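Local coordinates for protein 4-hydroxy-3-methylbut-2-enyl diphosphate reductase, apicoplast (Plasmodium falciparum, PDB 4N7B) that catalyses the last step of the MEP pathway, reducing HMBPP to isopentenyl and dimethylallyl diphosphate with an iron-sulfur cluster and electrons from ferredoxin, at residues K220-I225 / N476-T481; Y324-A329 / Y350-H355; E331-I336 / N374-Y379; D431-V436 / R454-V459. All blocks are in the same frame, centred on the assembly; numbering follows the deposited sequence.

Contact 1: K220-I225 / N476-T481; sequences KILYLI and NKIALT
Five backbone hydrogen bonds tie strand 221-225 to strand 477-481, neighbours in the five-stranded parallel sheet of one of the three alpha/beta domains of this IspH-family reductase. Toward 476-481, the bonds on the first strand all come from Ile221, Tyr223 and Ile225. Ile221 N reaches Asn476 O at 2.7 Å, and Tyr223 N meets Ile478 O at 2.8 Å, practically along the C=O axis. In return Tyr223 O takes Leu480 N at 2.8 Å. On the face carrying Leu222, Ile478 and Leu480, the Leu222 CG is anti to the backbone N (chi1 175°), which slides CD1 across to Ile478 CG2 at 3.6 Å and to Leu480 CB. Leu224 and Leu480 lie side by side, and Val495 of helix 488-499 closes over both. The other face is mixed: the Tyr223 ring lies with one face over Ile221 CG2 and runs alongside the aliphatic part of Lys477, while Ile426 of helix 414-427 packs on the tyrosine. Further out, Leu222 and Leu224 make their backbone hydrogen bonds to strand 506-511, so strand 221-225 is interior to the sheet. Toward the C-terminal end of segment 220-225, Ile225 CD1 points across to Ala479 CB at 4.1 Å.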
loop_
_atom_site.group_PDB
_atom_site.type_symbol
_atom_site.label_atom_id
_atom_site.label_comp_id
_atom_site.label_asym_id
_atom_site.label_seq_id
_atom_site.Cartn_x
_atom_site.Cartn_y
_atom_site.Cartn_z
ATOM N N LYS A 220 29.385 -15.441 1.224
ATOM C CA LYS A 220 28.454 -14.449 0.706
ATOM C C LYS A 220 27.104 -15.088 0.419
ATOM O O LYS A 220 27.027 -16.101 -0.278
ATOM C CB LYS A 220 29.038 -13.803 -0.543
ATOM C CG LYS A 220 30.405 -13.172 -0.270
ATOM C CD LYS A 220 30.976 -12.504 -1.493
ATOM C CE LYS A 220 30.256 -11.212 -1.788
ATOM N NZ LYS A 220 30.884 -10.472 -2.928
ATOM N N ILE A 221 26.041 -14.504 0.958
ATOM C CA ILE A 221 24.711 -15.056 0.763
ATOM C C ILE A 221 23.680 -13.988 0.473
ATOM O O ILE A 221 23.636 -12.942 1.135
ATOM C CB ILE A 221 24.228 -15.796 2.001
ATOM C CG1 ILE A 221 25.174 -16.934 2.344
ATOM C CG2 ILE A 221 22.810 -16.338 1.772
ATOM C CD1 ILE A 221 24.816 -17.600 3.653
ATOM N N LEU A 222 22.838 -14.261 -0.517
ATOM C CA LEU A 222 21.681 -13.421 -0.794
ATOM C C LEU A 222 20.418 -14.154 -0.379
ATOM O O LEU A 222 20.067 -15.214 -0.928
ATOM C CB LEU A 222 21.631 -13.055 -2.272
ATOM C CG LEU A 222 20.394 -12.278 -2.704
ATOM C CD1 LEU A 222 20.476 -10.857 -2.243
ATOM C CD2 LEU A 222 20.249 -12.334 -4.207
ATOM N N TYR A 223 19.743 -13.612 0.621
ATOM C CA TYR A 223 18.501 -14.187 1.082
ATOM C C TYR A 223 17.376 -13.529 0.318
ATOM O O TYR A 223 17.060 -12.355 0.537
ATOM C CB TYR A 223 18.322 -13.942 2.567
ATOM C CG TYR A 223 19.282 -14.696 3.457
ATOM C CD1 TYR A 223 19.070 -16.029 3.755
ATOM C CD2 TYR A 223 20.383 -14.059 4.033
ATOM C CE1 TYR A 223 19.926 -16.726 4.581
ATOM C CE2 TYR A 223 21.249 -14.750 4.866
ATOM C CZ TYR A 223 21.007 -16.088 5.130
ATOM O OH TYR A 223 21.844 -16.797 5.944
ATOM N N LEU A 224 16.802 -14.275 -0.608
ATOM C CA LEU A 224 15.655 -13.820 -1.361
ATOM C C LEU A 224 14.414 -14.175 -0.564
ATOM O O LEU A 224 14.120 -15.350 -0.295
ATOM C CB LEU A 224 15.610 -14.475 -2.742
ATOM C CG LEU A 224 14.395 -14.118 -3.602
ATOM C CD1 LEU A 224 14.375 -12.612 -3.909
ATOM C CD2 LEU A 224 14.425 -14.940 -4.896
ATOM N N ILE A 225 13.689 -13.145 -0.171
ATOM C CA ILE A 225 12.641 -13.294 0.821
ATOM C C ILE A 225 11.269 -13.460 0.193
ATOM O O ILE A 225 10.938 -12.819 -0.807
ATOM C CB ILE A 225 12.610 -12.079 1.745
ATOM C CG1 ILE A 225 13.926 -11.999 2.515
ATOM C CG2 ILE A 225 11.468 -12.191 2.714
ATOM C CD1 ILE A 225 14.174 -10.684 3.218
ATOM N N ASN A 476 28.643 -9.204 3.059
ATOM C CA ASN A 476 28.632 -10.615 2.723
ATOM C C ASN A 476 27.238 -11.205 2.730
ATOM O O ASN A 476 26.968 -12.151 2.011
ATOM C CB ASN A 476 29.520 -11.376 3.708
ATOM C CG ASN A 476 30.960 -10.906 3.660
ATOM O OD1 ASN A 476 31.517 -10.681 2.585
ATOM N ND2 ASN A 476 31.565 -10.743 4.824
ATOM N N LYS A 477 26.356 -10.666 3.557
ATOM C CA LYS A 477 24.989 -11.170 3.589
ATOM C C LYS A 477 23.969 -10.067 3.362
ATOM O O LYS A 477 23.949 -9.056 4.063
ATOM C CB LYS A 477 24.717 -11.890 4.904
ATOM C CG LYS A 477 25.785 -12.926 5.231
ATOM C CD LYS A 477 25.221 -14.099 5.992
ATOM C CE LYS A 477 26.315 -14.839 6.751
ATOM N NZ LYS A 477 27.548 -15.043 5.932
ATOM N N ILE A 478 23.114 -10.294 2.378
ATOM C CA ILE A 478 22.075 -9.364 1.985
ATOM C C ILE A 478 20.677 -9.975 2.119
ATOM O O ILE A 478 20.406 -11.101 1.670
ATOM C CB ILE A 478 22.283 -8.963 0.540
ATOM C CG1 ILE A 478 23.607 -8.242 0.407
ATOM C CG2 ILE A 478 21.122 -8.125 0.027
ATOM C CD1 ILE A 478 24.041 -8.053 -1.024
ATOM N N ALA A 479 19.794 -9.215 2.739
ATOM C CA ALA A 479 18.389 -9.543 2.814
ATOM C C ALA A 479 17.714 -8.814 1.648
ATOM O O ALA A 479 17.805 -7.579 1.560
ATOM C CB ALA A 479 17.834 -9.049 4.136
ATOM N N LEU A 480 17.081 -9.544 0.725
ATOM C CA LEU A 480 16.462 -8.874 -0.422
ATOM C C LEU A 480 14.956 -9.084 -0.429
ATOM O O LEU A 480 14.492 -10.226 -0.431
ATOM C CB LEU A 480 17.066 -9.364 -1.731
ATOM C CG LEU A 480 16.408 -8.882 -3.023
ATOM C CD1 LEU A 480 16.600 -7.381 -3.236
ATOM C CD2 LEU A 480 16.969 -9.659 -4.213
ATOM N N THR A 481 14.196 -7.991 -0.393
ATOM C CA THR A 481 12.748 -8.079 -0.491
ATOM C C THR A 481 12.185 -6.974 -1.382
ATOM O O THR A 481 12.938 -6.233 -1.999
ATOM C CB THR A 481 12.077 -8.043 0.879
ATOM O OG1 THR A 481 10.681 -8.323 0.710
ATOM C CG2 THR A 481 12.225 -6.709 1.515
#

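Contact 2: Y324-A329 / Y350-H355; sequences YVQMKA and YNEAPH. With NA (sodium ion), chain F.
Val325 holds CG1 anti to its backbone N (chi1 162°), and that rotation aims the methyl from helix 316-329 at the turn that follows helix 344-350. The turn, a type I beta turn from Tyr350 to Ala353, is closed by Ala353 N to Tyr350 O and leads on toward strand 357-360, an outermost strand of the four-stranded parallel sheet that also holds strands 334-338 and 377-381. Val325 CG1 meets Ala353 CB at 3.7 Å, while one helical turn later Ala329 CB touches the same methyl at 3.9 Å. Ala353 thus sits against two successive turns of the helix, a small, close apolar contact with no hydrogen bond across it. Beside it the polar chains run differently. Gln326 leaves with CG anti to its carbonyl carbon and stays extended through CD; Glu352 bends at chi2 (-77°). The two chains cross obliquely, yet carboxylate and amide planes are only 21° apart. Gln326 OE1 and Glu352 OE1 come to 3.1 Å, but both are acceptors as modelled, so the approach is contact without a bond. Glu352 is held instead through OE2, which hydrogen-bonds His322 ND1 one turn earlier on the helix. On the other flank of the helix, where Tyr324 packs on Phe378 of strand 377-381, a sodium ion lies in the plane of the tyrosine ring, 3.0 Å from Tyr324 OH.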
loop_
_atom_site.group_PDB
_atom_site.type_symbol
_atom_site.label_atom_id
_atom_site.label_comp_id
_atom_site.label_asym_id
_atom_site.label_seq_id
_atom_site.Cartn_x
_atom_site.Cartn_y
_atom_site.Cartn_z
ATOM N N TYR A 324 -15.810 0.674 8.291
ATOM C CA TYR A 324 -15.878 0.772 9.746
ATOM C C TYR A 324 -16.046 2.226 10.200
ATOM O O TYR A 324 -16.763 2.504 11.152
ATOM C CB TYR A 324 -14.629 0.171 10.396
ATOM C CG TYR A 324 -14.786 -1.305 10.673
ATOM C CD1 TYR A 324 -15.409 -1.761 11.834
ATOM C CD2 TYR A 324 -14.367 -2.241 9.744
ATOM C CE1 TYR A 324 -15.571 -3.124 12.071
ATOM C CE2 TYR A 324 -14.520 -3.590 9.966
ATOM C CZ TYR A 324 -15.111 -4.032 11.126
ATOM O OH TYR A 324 -15.250 -5.392 11.307
ATOM N N VAL A 325 -15.388 3.149 9.507
ATOM C CA VAL A 325 -15.442 4.547 9.879
ATOM C C VAL A 325 -16.874 5.085 9.760
ATOM O O VAL A 325 -17.388 5.736 10.679
ATOM C CB VAL A 325 -14.492 5.380 9.002
ATOM C CG1 VAL A 325 -14.861 6.849 9.076
ATOM C CG2 VAL A 325 -13.035 5.158 9.439
ATOM N N GLN A 326 -17.512 4.822 8.628
ATOM C CA GLN A 326 -18.889 5.251 8.418
ATOM C C GLN A 326 -19.808 4.604 9.442
ATOM O O GLN A 326 -20.707 5.248 9.985
ATOM C CB GLN A 326 -19.359 4.861 7.020
ATOM C CG GLN A 326 -18.860 5.781 5.911
ATOM C CD GLN A 326 -19.171 5.228 4.515
ATOM O OE1 GLN A 326 -18.387 4.460 3.958
ATOM N NE2 GLN A 326 -20.321 5.611 3.956
ATOM N N MET A 327 -19.585 3.319 9.700
ATOM C CA MET A 327 -20.477 2.558 10.578
ATOM C C MET A 327 -20.411 3.052 12.018
ATOM O O MET A 327 -21.432 3.150 12.710
ATOM C CB MET A 327 -20.107 1.083 10.547
ATOM C CG MET A 327 -20.897 0.226 11.528
ATOM S SD MET A 327 -20.392 -1.503 11.419
ATOM C CE MET A 327 -18.631 -1.441 11.579
ATOM N N LYS A 328 -19.203 3.347 12.479
ATOM C CA LYS A 328 -19.025 3.800 13.856
ATOM C C LYS A 328 -19.413 5.254 14.016
ATOM O O LYS A 328 -19.875 5.671 15.080
ATOM C CB LYS A 328 -17.588 3.566 14.315
ATOM C CG LYS A 328 -17.287 2.094 14.512
ATOM C CD LYS A 328 -18.214 1.514 15.576
ATOM C CE LYS A 328 -18.078 0.021 15.682
ATOM N NZ LYS A 328 -18.842 -0.471 16.853
ATOM N N ALA A 329 -19.264 6.036 12.954
ATOM C CA ALA A 329 -19.665 7.436 13.032
ATOM C C ALA A 329 -21.172 7.502 13.171
ATOM O O ALA A 329 -21.692 8.339 13.895
ATOM C CB ALA A 329 -19.213 8.199 11.815
ATOM N N TYR A 350 -10.408 9.571 5.782
ATOM C CA TYR A 350 -10.810 10.711 6.592
ATOM C C TYR A 350 -12.137 11.264 6.089
ATOM O O TYR A 350 -13.045 11.536 6.866
ATOM C CB TYR A 350 -9.728 11.800 6.542
ATOM C CG TYR A 350 -10.080 13.076 7.308
ATOM C CD1 TYR A 350 -9.845 13.191 8.673
ATOM C CD2 TYR A 350 -10.668 14.153 6.663
ATOM C CE1 TYR A 350 -10.189 14.349 9.372
ATOM C CE2 TYR A 350 -11.005 15.317 7.356
ATOM C CZ TYR A 350 -10.759 15.407 8.705
ATOM O OH TYR A 350 -11.091 16.562 9.379
ATOM N N ASN A 351 -12.269 11.417 4.779
ATOM C CA ASN A 351 -13.422 12.120 4.241
ATOM C C ASN A 351 -14.713 11.317 4.272
ATOM O O ASN A 351 -15.745 11.791 3.813
ATOM C CB ASN A 351 -13.117 12.630 2.836
ATOM C CG ASN A 351 -12.373 13.951 2.863
ATOM O OD1 ASN A 351 -12.641 14.799 3.708
ATOM N ND2 ASN A 351 -11.430 14.123 1.956
ATOM N N GLU A 352 -14.668 10.115 4.834
ATOM C CA GLU A 352 -15.892 9.342 5.020
ATOM C C GLU A 352 -16.654 9.859 6.239
ATOM O O GLU A 352 -17.868 9.717 6.315
ATOM C CB GLU A 352 -15.582 7.856 5.178
ATOM C CG GLU A 352 -14.986 7.193 3.935
ATOM C CD GLU A 352 -16.022 6.891 2.850
ATOM O OE1 GLU A 352 -17.221 7.156 3.066
ATOM O OE2 GLU A 352 -15.634 6.381 1.775
ATOM N N ALA A 353 -15.944 10.462 7.190
ATOM C CA ALA A 353 -16.584 11.070 8.355
ATOM C C ALA A 353 -15.744 12.248 8.858
ATOM O O ALA A 353 -15.293 12.256 10.000
ATOM C CB ALA A 353 -16.770 10.035 9.459
ATOM N N PRO A 354 -15.547 13.261 8.002
ATOM C CA PRO A 354 -14.569 14.334 8.239
ATOM C C PRO A 354 -14.829 15.155 9.514
ATOM O O PRO A 354 -13.880 15.606 10.157
ATOM C CB PRO A 354 -14.715 15.217 6.992
ATOM C CG PRO A 354 -16.106 14.964 6.499
ATOM C CD PRO A 354 -16.410 13.535 6.838
ATOM N N HIS A 355 -16.089 15.335 9.882
ATOM C CA HIS A 355 -16.423 16.218 10.994
ATOM C C HIS A 355 -16.285 15.529 12.343
ATOM O O HIS A 355 -16.335 16.189 13.372
ATOM C CB HIS A 355 -17.841 16.775 10.834
ATOM C CG HIS A 355 -18.028 17.587 9.591
ATOM N ND1 HIS A 355 -17.005 18.318 9.015
ATOM C CD2 HIS A 355 -19.110 17.779 8.803
ATOM C CE1 HIS A 355 -17.453 18.920 7.933
ATOM N NE2 HIS A 355 -18.730 18.609 7.778
HETATM NA NA NA F . -13.720 -7.309 9.618
#

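Contact 3: E331-I336 / N374-Y379; sequences ENYDII and NKKLFY
Lys375 leads segment 374-379 into a parallel pairing of strands 334-336 and 377-379, the two inner strands of the four-stranded parallel sheet of an alpha/beta domain. Its chain, bent at chi2 and chi3, curls back so that NZ forms a long salt bridge to Asp334 OD1 (3.5 Å) and a weak hydrogen bond to Asn332 O. Asp334 has a second partner, OD2 to His358 NE2 on the neighbouring strand. Lys376 comes next, its N joined to Asn332 O through a water. Its CB lies over one face of the Tyr333 ring, 3.8 Å from the centroid in a CH-pi contact, and further bends carry NZ round to Tyr333 OH at 3.1 Å. Glu405 takes both of these polar ends, a salt bridge to the lysine and a hydrogen bond to the phenol, so the carboxylate probably steadies the ammonium. Lys376 O also accepts Asp334 N, the first bond of the strand pair. Leu377 swings CD2 to Asp334 CB at 3.7 Å. Phe378, on the opposite face, binds through both backbone polar groups: its N to Asp334 O and its O to Ile336 N at 2.8 Å. Its CB touches Tyr333 CD2, while the ring leads away to Tyr324 and Lys328 of helix 316-329. Tyr379 turns CG into the crowded position between backbone N and carbonyl carbon (chi1 82°), its CB 4.1 Å from Ile336 CB.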
loop_
_atom_site.group_PDB
_atom_site.type_symbol
_atom_site.label_atom_id
_atom_site.label_comp_id
_atom_site.label_asym_id
_atom_site.label_seq_id
_atom_site.Cartn_x
_atom_site.Cartn_y
_atom_site.Cartn_z
ATOM N N GLU A 331 -22.862 5.512 14.710
ATOM C CA GLU A 331 -23.160 5.095 16.077
ATOM C C GLU A 331 -22.712 6.172 17.081
ATOM O O GLU A 331 -22.738 5.968 18.298
ATOM C CB GLU A 331 -22.506 3.747 16.372
ATOM C CG GLU A 331 -23.148 2.571 15.623
ATOM C CD GLU A 331 -22.296 1.309 15.642
ATOM O OE1 GLU A 331 -21.277 1.279 16.355
ATOM O OE2 GLU A 331 -22.633 0.342 14.924
ATOM N N ASN A 332 -22.352 7.333 16.544
ATOM C CA ASN A 332 -21.898 8.483 17.333
ATOM C C ASN A 332 -20.569 8.271 18.076
ATOM O O ASN A 332 -20.395 8.746 19.204
ATOM C CB ASN A 332 -22.975 8.928 18.318
ATOM C CG ASN A 332 -22.778 10.360 18.773
ATOM O OD1 ASN A 332 -22.444 11.229 17.963
ATOM N ND2 ASN A 332 -22.971 10.617 20.074
ATOM N N TYR A 333 -19.649 7.547 17.448
ATOM C CA TYR A 333 -18.279 7.490 17.912
ATOM C C TYR A 333 -17.520 8.620 17.248
ATOM O O TYR A 333 -17.823 8.999 16.123
ATOM C CB TYR A 333 -17.603 6.199 17.462
ATOM C CG TYR A 333 -17.910 4.955 18.260
ATOM C CD1 TYR A 333 -19.163 4.359 18.217
ATOM C CD2 TYR A 333 -16.919 4.340 19.009
ATOM C CE1 TYR A 333 -19.422 3.204 18.917
ATOM C CE2 TYR A 333 -17.169 3.188 19.718
ATOM C CZ TYR A 333 -18.418 2.612 19.664
ATOM O OH TYR A 333 -18.665 1.454 20.385
ATOM N N ASP A 334 -16.513 9.147 17.920
ATOM C CA ASP A 334 -15.551 9.962 17.217
ATOM C C ASP A 334 -14.469 9.000 16.804
ATOM O O ASP A 334 -14.248 7.998 17.472
ATOM C CB ASP A 334 -14.995 11.078 18.092
ATOM C CG ASP A 334 -15.671 12.411 17.822
ATOM O OD1 ASP A 334 -16.911 12.425 17.660
ATOM O OD2 ASP A 334 -14.964 13.441 17.759
ATOM N N ILE A 335 -13.802 9.291 15.699
ATOM C CA ILE A 335 -12.874 8.338 15.129
ATOM C C ILE A 335 -11.459 8.873 15.100
ATOM O O ILE A 335 -11.225 9.979 14.617
ATOM C CB ILE A 335 -13.290 7.966 13.709
ATOM C CG1 ILE A 335 -14.372 6.880 13.759
ATOM C CG2 ILE A 335 -12.104 7.422 12.934
ATOM C CD1 ILE A 335 -15.690 7.342 13.290
ATOM N N ILE A 336 -10.518 8.086 15.616
ATOM C CA ILE A 336 -9.110 8.456 15.545
ATOM C C ILE A 336 -8.456 7.672 14.426
ATOM O O ILE A 336 -8.484 6.455 14.426
ATOM C CB ILE A 336 -8.354 8.182 16.849
ATOM C CG1 ILE A 336 -8.562 9.312 17.855
ATOM C CG2 ILE A 336 -6.871 8.184 16.594
ATOM C CD1 ILE A 336 -9.931 9.424 18.387
ATOM N N ASN A 374 -17.567 10.648 28.565
ATOM C CA ASN A 374 -18.602 9.708 28.153
ATOM C C ASN A 374 -18.507 9.380 26.662
ATOM O O ASN A 374 -19.292 8.581 26.137
ATOM C CB ASN A 374 -19.990 10.283 28.474
ATOM C CG ASN A 374 -20.302 11.549 27.684
ATOM O OD1 ASN A 374 -19.405 12.183 27.125
ATOM N ND2 ASN A 374 -21.579 11.927 27.644
ATOM N N LYS A 375 -17.536 9.990 25.987
ATOM C CA LYS A 375 -17.484 9.951 24.530
ATOM C C LYS A 375 -16.860 8.664 24.025
ATOM O O LYS A 375 -15.724 8.342 24.352
ATOM C CB LYS A 375 -16.723 11.160 23.973
ATOM C CG LYS A 375 -16.414 11.073 22.483
ATOM C CD LYS A 375 -17.657 10.740 21.661
ATOM C CE LYS A 375 -18.465 11.967 21.310
ATOM N NZ LYS A 375 -19.308 11.695 20.112
ATOM N N LYS A 376 -17.610 7.934 23.212
ATOM C CA LYS A 376 -17.121 6.695 22.650
ATOM C C LYS A 376 -16.121 6.962 21.520
ATOM O O LYS A 376 -16.356 7.795 20.636
ATOM C CB LYS A 376 -18.299 5.875 22.151
ATOM C CG LYS A 376 -19.346 5.625 23.222
ATOM C CD LYS A 376 -19.828 4.185 23.173
ATOM C CE LYS A 376 -18.776 3.218 23.741
ATOM N NZ LYS A 376 -19.096 1.781 23.443
ATOM N N LEU A 377 -15.006 6.246 21.551
ATOM C CA LEU A 377 -13.949 6.453 20.572
ATOM C C LEU A 377 -13.605 5.154 19.897
ATOM O O LEU A 377 -13.627 4.095 20.512
ATOM C CB LEU A 377 -12.689 7.013 21.236
ATOM C CG LEU A 377 -12.882 8.354 21.951
ATOM C CD1 LEU A 377 -11.584 8.763 22.634
ATOM C CD2 LEU A 377 -13.353 9.435 20.977
ATOM N N PHE A 378 -13.257 5.259 18.625
ATOM C CA PHE A 378 -12.914 4.118 17.808
ATOM C C PHE A 378 -11.706 4.541 16.998
ATOM O O PHE A 378 -11.694 5.639 16.432
ATOM C CB PHE A 378 -14.072 3.802 16.871
ATOM C CG PHE A 378 -13.988 2.441 16.208
ATOM C CD1 PHE A 378 -14.443 1.303 16.864
ATOM C CD2 PHE A 378 -13.483 2.305 14.920
ATOM C CE1 PHE A 378 -14.387 0.056 16.255
ATOM C CE2 PHE A 378 -13.430 1.051 14.301
ATOM C CZ PHE A 378 -13.878 -0.067 14.971
ATOM N N TYR A 379 -10.679 3.704 16.951
ATOM C CA TYR A 379 -9.534 4.038 16.148
ATOM C C TYR A 379 -9.363 3.079 14.998
ATOM O O TYR A 379 -9.803 1.940 15.026
ATOM C CB TYR A 379 -8.251 4.134 16.986
ATOM C CG TYR A 379 -7.546 2.821 17.314
ATOM C CD1 TYR A 379 -6.681 2.225 16.402
ATOM C CD2 TYR A 379 -7.716 2.201 18.556
ATOM C CE1 TYR A 379 -6.026 1.042 16.702
ATOM C CE2 TYR A 379 -7.062 1.020 18.863
ATOM C CZ TYR A 379 -6.221 0.445 17.927
ATOM O OH TYR A 379 -5.563 -0.734 18.209
HETATM O O HOH W 1 -20.329 8.747 22.394
#

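Contact 4: D431-V436 / R454-V459; sequences DLTIVV and RNVPAV. With SO4 (sulfate ion), chain D.
Strand 432-436, helix 442-452 and strand 458-461 form a beta-alpha-beta unit, and here its two parallel strands meet. Pro457 O accepts Thr433 N at 2.9 Å in the carbonyl plane. Thr433 O takes Val459 N, and Val459 O closes the set with Val435 N at 2.9 Å, an almost straight bond (177° at the hydrogen). Ala458 CA also brings its hydrogen to Thr433 O, so that carbonyl is approached twice. Thr433 holds OG1 beside its backbone N, anti to the carbonyl carbon (chi1 -70°), and Val456 CG2 crosses it at about a right angle, 3.4 Å from OG1. The hydroxyl's hydrogen-bond partner is Ser451 OG on the connecting helix, and Thr433 CB rests on Ala458 CB at 3.8 Å. Strand 458-461 is one of the two outermost strands of the five-stranded parallel sheet, whereas 432-436 has a further neighbour in strand 477-482. Helix 442-452 puts Val448 and Ser451 against Ala458, while Leu423 and Cys427 of helix 414-427 touch Thr433. On the other face, Ile434 and Val459 run side by side, Ile434 CG1 to Val459 CG2 at 4.0 Å. The helix ends in a Schellman motif with Asn455, of positive phi, as the C-prime residue. Just before it, Arg454 turns a guanidinium edge to a sulfate, probably from the crystallisation liquor: NH1 lies 3.1 Å from O3 and donates weakly to O2, while NH2 salt-bridges Asp388.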
loop_
_atom_site.group_PDB
_atom_site.type_symbol
_atom_site.label_atom_id
_atom_site.label_comp_id
_atom_site.label_asym_id
_atom_site.label_seq_id
_atom_site.Cartn_x
_atom_site.Cartn_y
_atom_site.Cartn_z
ATOM N N ASP A 431 24.019 -8.022 6.723
ATOM C CA ASP A 431 24.794 -6.794 6.834
ATOM C C ASP A 431 24.078 -5.645 6.130
ATOM O O ASP A 431 24.327 -4.480 6.411
ATOM C CB ASP A 431 26.151 -7.004 6.175
ATOM C CG ASP A 431 26.883 -8.220 6.719
ATOM O OD1 ASP A 431 27.062 -8.316 7.951
ATOM O OD2 ASP A 431 27.274 -9.091 5.913
ATOM N N LEU A 432 23.194 -5.984 5.199
ATOM C CA LEU A 432 22.478 -4.984 4.432
ATOM C C LEU A 432 21.130 -5.515 3.959
ATOM O O LEU A 432 21.018 -6.669 3.524
ATOM C CB LEU A 432 23.301 -4.587 3.212
ATOM C CG LEU A 432 22.550 -3.713 2.219
ATOM C CD1 LEU A 432 22.431 -2.293 2.768
ATOM C CD2 LEU A 432 23.247 -3.712 0.871
ATOM N N THR A 433 20.121 -4.656 3.999
ATOM C CA THR A 433 18.807 -4.978 3.463
ATOM C C THR A 433 18.546 -4.118 2.222
ATOM O O THR A 433 18.699 -2.891 2.261
ATOM C CB THR A 433 17.688 -4.712 4.497
ATOM O OG1 THR A 433 17.764 -5.676 5.559
ATOM C CG2 THR A 433 16.324 -4.814 3.816
ATOM N N ILE A 434 18.173 -4.763 1.122
ATOM C CA ILE A 434 17.760 -4.045 -0.078
ATOM C C ILE A 434 16.283 -4.249 -0.296
ATOM O O ILE A 434 15.810 -5.388 -0.410
ATOM C CB ILE A 434 18.483 -4.521 -1.335
ATOM C CG1 ILE A 434 19.963 -4.165 -1.259
ATOM C CG2 ILE A 434 17.871 -3.861 -2.570
ATOM C CD1 ILE A 434 20.765 -4.753 -2.379
ATOM N N VAL A 435 15.546 -3.147 -0.310
ATOM C CA VAL A 435 14.133 -3.202 -0.581
ATOM C C VAL A 435 13.923 -2.630 -1.955
ATOM O O VAL A 435 14.318 -1.495 -2.222
ATOM C CB VAL A 435 13.316 -2.379 0.397
ATOM C CG1 VAL A 435 11.842 -2.453 0.021
ATOM C CG2 VAL A 435 13.543 -2.873 1.812
ATOM N N VAL A 436 13.304 -3.416 -2.836
ATOM C CA VAL A 436 13.053 -2.942 -4.196
ATOM C C VAL A 436 11.689 -2.307 -4.243
ATOM O O VAL A 436 10.690 -2.905 -3.855
ATOM C CB VAL A 436 13.177 -4.064 -5.215
ATOM C CG1 VAL A 436 13.034 -3.524 -6.618
ATOM C CG2 VAL A 436 14.521 -4.758 -5.027
ATOM N N ARG A 454 16.041 -2.317 13.559
ATOM C CA ARG A 454 16.626 -3.581 14.017
ATOM C C ARG A 454 18.155 -3.585 13.776
ATOM O O ARG A 454 18.816 -4.623 13.833
ATOM C CB ARG A 454 15.891 -4.769 13.381
ATOM C CG ARG A 454 14.779 -5.329 14.273
ATOM C CD ARG A 454 13.642 -6.152 13.480
ATOM N NE ARG A 454 12.692 -5.147 13.053
ATOM C CZ ARG A 454 11.490 -4.934 13.565
ATOM N NH1 ARG A 454 10.973 -5.715 14.492
ATOM N NH2 ARG A 454 10.789 -3.922 13.092
ATOM N N ASN A 455 18.699 -2.391 13.538
ATOM C CA ASN A 455 20.138 -2.166 13.433
ATOM C C ASN A 455 20.789 -2.750 12.176
ATOM O O ASN A 455 22.002 -2.862 12.106
ATOM C CB ASN A 455 20.853 -2.676 14.679
ATOM C CG ASN A 455 20.368 -2.002 15.931
ATOM O OD1 ASN A 455 19.946 -0.845 15.909
ATOM N ND2 ASN A 455 20.417 -2.715 17.034
ATOM N N VAL A 456 20.009 -3.091 11.165
ATOM C CA VAL A 456 20.648 -3.449 9.906
ATOM C C VAL A 456 20.355 -2.424 8.802
ATOM O O VAL A 456 19.205 -2.145 8.460
ATOM C CB VAL A 456 20.420 -4.944 9.521
ATOM C CG1 VAL A 456 19.490 -5.605 10.498
ATOM C CG2 VAL A 456 20.004 -5.118 8.073
ATOM N N PRO A 457 21.423 -1.816 8.285
ATOM C CA PRO A 457 21.327 -0.762 7.277
ATOM C C PRO A 457 20.472 -1.225 6.114
ATOM O O PRO A 457 20.485 -2.403 5.764
ATOM C CB PRO A 457 22.777 -0.562 6.836
ATOM C CG PRO A 457 23.607 -1.073 7.960
ATOM C CD PRO A 457 22.819 -2.184 8.583
ATOM N N ALA A 458 19.730 -0.307 5.517
ATOM C CA ALA A 458 18.766 -0.686 4.509
ATOM C C ALA A 458 18.633 0.438 3.498
ATOM O O ALA A 458 18.855 1.598 3.821
ATOM C CB ALA A 458 17.435 -0.964 5.154
ATOM N N VAL A 459 18.294 0.080 2.271
ATOM C CA VAL A 459 18.151 1.050 1.202
ATOM C C VAL A 459 16.959 0.649 0.371
ATOM O O VAL A 459 16.708 -0.533 0.173
ATOM C CB VAL A 459 19.386 1.088 0.244
ATOM C CG1 VAL A 459 20.582 1.655 0.933
ATOM C CG2 VAL A 459 19.699 -0.314 -0.291
HETATM S S SO4 D . 11.227 -8.716 16.393
HETATM O O1 SO4 D . 11.094 -9.989 17.098
HETATM O O2 SO4 D . 12.286 -8.819 15.392
HETATM O O3 SO4 D . 9.965 -8.389 15.736
HETATM O O4 SO4 D . 11.566 -7.668 17.354
#

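Contacts 1 and 4 belong to the same five-stranded sheet: strands 477-482 and 432-436 are neighbours, with Ile434 N hydrogen-bonded to Ala479 O, so the two pairings share one backbone network. Contact 1 lies inside the sheet and contact 4 at its margin, where Pro457 is exposed. Contacts 2 and 3 sit in another domain, their centres about 43 and 45 Å from that of contact 1. They are joined where a Schellman motif at the end of helix 316-329 bonds Tyr333 N to Lys328 O and Ile335 CD1 packs on the helix. Contact 2 is helix-to-turn packing, partly buried, where contacts 1, 3 and 4 are strand pairings; contact 3 adds lysine charges at its exposed entry.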